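Local coordinates for protein fructose-1,6-bisphosphatase/inositol-1-monophosphatase (Thermotoga maritima, PDB 2P3N) that hydrolyses the phosphate ester of inositol 1-phosphate and of fructose 1,6-bisphosphate, among other substrates, with magnesium as cofactor, at residues T39-D42 and R43-Q46. Sequence-based numbering, arbitrary orientation.
Sequences TEID and REAQ
Arg43 reaches back along the first turn of helix 40-56 to Glu40 and to the carbonyl of Thr39. Its chain is extended from CG to NE, and a turn at chi4 (76°) swings NH1 to 2.9 Å from Thr39 O, at an angle too poor for a hydrogen bond. Glu40 bends at chi2 (64°) and crosses the arginine at about a right angle. Glu40 OE2 lies 3.4 Å from Arg43 NH1, well out of the guanidinium plane. This salt bridge therefore rests on charge alone, with no N-H aimed at the oxygen. Arg43 NH2 has its own salt bridge, to Glu29. Glu40, Arg43 and Glu44 form the partly exposed, looser side.

The tight side is the buried start of the helix. Thr39 is the N-cap, and its OG1 accepts from Ile41 N at 3.2 Å. Asp42 completes a capping box. Its CG stands beside the backbone N (chi1 -72°), which turns the carboxylate back to Thr39. Asp42 OD2 takes two donors. Thr39 N, 2.8 Å away, comes from above the carboxylate plane, while Thr39 OG1, at 2.5 Å, lies nearly along the C-O axis. Asp42 OD1 is hydrogen-bonded to Thr84 OG1, at the start of helix 84-89. Replacing Asp42 by alanine would probably leave both Thr39 N and Thr39 OG1 without their shared acceptor, and Thr84 without this partner.

Regular helical bonds then take over. Glu44 N binds Glu40 O at 3.0 Å, and Ala45 N binds Ile41 O at 2.9 Å. Ile41 and Ala45 pack on Leu18 of helix 2-21.

The Asp42 side chain also lies about 4 Å from the bound magnesium ion, next to Ile81, one of its ligands. One carboxylate thus ties the helix start to Thr84, a probable substrate-binding residue, consistent with a second-shell place beside the metal site.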
ATOM      1  N   THR A  39     -24.436  -4.412  -8.491  1.00 28.98           N
ATOM      2  CA  THR A  39     -23.756  -4.604  -9.762  1.00 26.79           C
ATOM      3  C   THR A  39     -23.478  -6.082  -9.968  1.00 27.35           C
ATOM      4  O   THR A  39     -23.766  -6.905  -9.100  1.00 24.93           O
ATOM      5  CB  THR A  39     -22.418  -3.814  -9.815  1.00 29.75           C
ATOM      6  OG1 THR A  39     -21.434  -4.448  -8.981  1.00 36.49           O
ATOM      7  CG2 THR A  39     -22.633  -2.396  -9.334  1.00 23.15           C
ATOM      8  N   GLU A  40     -22.924  -6.409 -11.129  1.00 28.47           N
ATOM      9  CA  GLU A  40     -22.588  -7.782 -11.452  1.00 29.55           C
ATOM     10  C   GLU A  40     -21.360  -8.221 -10.650  1.00 34.19           C
ATOM     11  O   GLU A  40     -21.116  -9.423 -10.479  1.00 34.18           O
ATOM     12  CB  GLU A  40     -22.307  -7.921 -12.953  1.00 35.70           C
ATOM     13  CG  GLU A  40     -22.106  -9.362 -13.425  1.00 46.16           C
ATOM     14  CD  GLU A  40     -23.358 -10.224 -13.256  1.00 56.11           C
ATOM     15  OE1 GLU A  40     -23.243 -11.475 -13.287  1.00 64.30           O
ATOM     16  OE2 GLU A  40     -24.459  -9.647 -13.096  1.00 60.72           O
ATOM     17  N   ILE A  41     -20.586  -7.254 -10.154  1.00 34.87           N
ATOM     18  CA  ILE A  41     -19.399  -7.591  -9.371  1.00 33.17           C
ATOM     19  C   ILE A  41     -19.793  -7.925  -7.930  1.00 32.60           C
ATOM     20  O   ILE A  41     -19.088  -8.673  -7.252  1.00 30.75           O
ATOM     21  CB  ILE A  41     -18.358  -6.456  -9.394  1.00 34.32           C
ATOM     22  CG1 ILE A  41     -17.925  -6.179 -10.832  1.00 35.76           C
ATOM     23  CG2 ILE A  41     -17.111  -6.881  -8.647  1.00 28.30           C
ATOM     24  CD1 ILE A  41     -19.026  -5.703 -11.729  1.00 47.43           C
ATOM     25  N   ASP A  42     -20.917  -7.375  -7.467  1.00 31.23           N
ATOM     26  CA  ASP A  42     -21.411  -7.680  -6.123  1.00 30.77           C
ATOM     27  C   ASP A  42     -21.667  -9.194  -6.121  1.00 33.45           C
ATOM     28  O   ASP A  42     -21.272  -9.910  -5.196  1.00 32.21           O
ATOM     29  CB  ASP A  42     -22.739  -6.954  -5.839  1.00 30.46           C
ATOM     30  CG  ASP A  42     -22.575  -5.439  -5.646  1.00 32.19           C
ATOM     31  OD1 ASP A  42     -22.719  -4.954  -4.499  1.00 33.20           O
ATOM     32  OD2 ASP A  42     -22.310  -4.729  -6.635  1.00 32.67           O
ATOM     33  N   ARG A  43     -22.320  -9.664  -7.187  1.00 32.25           N
ATOM     34  CA  ARG A  43     -22.669 -11.080  -7.361  1.00 29.36           C
ATOM     35  C   ARG A  43     -21.473 -11.987  -7.594  1.00 25.75           C
ATOM     36  O   ARG A  43     -21.394 -13.084  -7.056  1.00 28.13           O
ATOM     37  CB  ARG A  43     -23.611 -11.261  -8.549  1.00 29.92           C
ATOM     38  CG  ARG A  43     -24.930 -10.544  -8.455  1.00 30.89           C
ATOM     39  CD  ARG A  43     -25.772 -10.896  -9.676  1.00 40.74           C
ATOM     40  NE  ARG A  43     -27.017 -10.134  -9.741  1.00 53.38           N
ATOM     41  CZ  ARG A  43     -27.096  -8.862 -10.111  1.00 56.62           C
ATOM     42  NH1 ARG A  43     -25.997  -8.206 -10.460  1.00 64.97           N
ATOM     43  NH2 ARG A  43     -28.271  -8.244 -10.125  1.00 63.66           N
ATOM     44  N   GLU A  44     -20.560 -11.542  -8.437  1.00 26.14           N
ATOM     45  CA  GLU A  44     -19.380 -12.321  -8.739  1.00 26.48           C
ATOM     46  C   GLU A  44     -18.553 -12.477  -7.467  1.00 27.71           C
ATOM     47  O   GLU A  44     -17.990 -13.539  -7.207  1.00 29.19           O
ATOM     48  CB  GLU A  44     -18.599 -11.606  -9.840  1.00 32.05           C
ATOM     49  CG  GLU A  44     -17.267 -12.209 -10.190  1.00 39.45           C
ATOM     50  CD  GLU A  44     -16.688 -11.592 -11.445  1.00 41.09           C
ATOM     51  OE1 GLU A  44     -16.931 -10.391 -11.692  1.00 42.35           O
ATOM     52  OE2 GLU A  44     -15.985 -12.311 -12.181  1.00 46.35           O
ATOM     53  N   ALA A  45     -18.502 -11.415  -6.668  1.00 24.37           N
ATOM     54  CA  ALA A  45     -17.755 -11.425  -5.424  1.00 24.37           C
ATOM     55  C   ALA A  45     -18.432 -12.364  -4.444  1.00 26.25           C
ATOM     56  O   ALA A  45     -17.770 -13.088  -3.697  1.00 27.98           O
ATOM     57  CB  ALA A  45     -17.691 -10.025  -4.842  1.00 20.41           C
ATOM     58  N   GLN A  46     -19.760 -12.353  -4.458  1.00 26.66           N
ATOM     59  CA  GLN A  46     -20.530 -13.203  -3.570  1.00 25.53           C
ATOM     60  C   GLN A  46     -20.394 -14.664  -3.948  1.00 30.48           C
ATOM     61  O   GLN A  46     -20.367 -15.534  -3.072  1.00 27.40           O
ATOM     62  CB  GLN A  46     -21.997 -12.821  -3.611  1.00 29.88           C
ATOM     63  CG  GLN A  46     -22.784 -13.452  -2.481  1.00 35.64           C
ATOM     64  CD  GLN A  46     -24.247 -13.117  -2.545  1.00 39.96           C
ATOM     65  OE1 GLN A  46     -25.035 -13.864  -3.128  1.00 39.54           O
ATOM     66  NE2 GLN A  46     -24.626 -11.978  -1.961  1.00 33.31           N
TER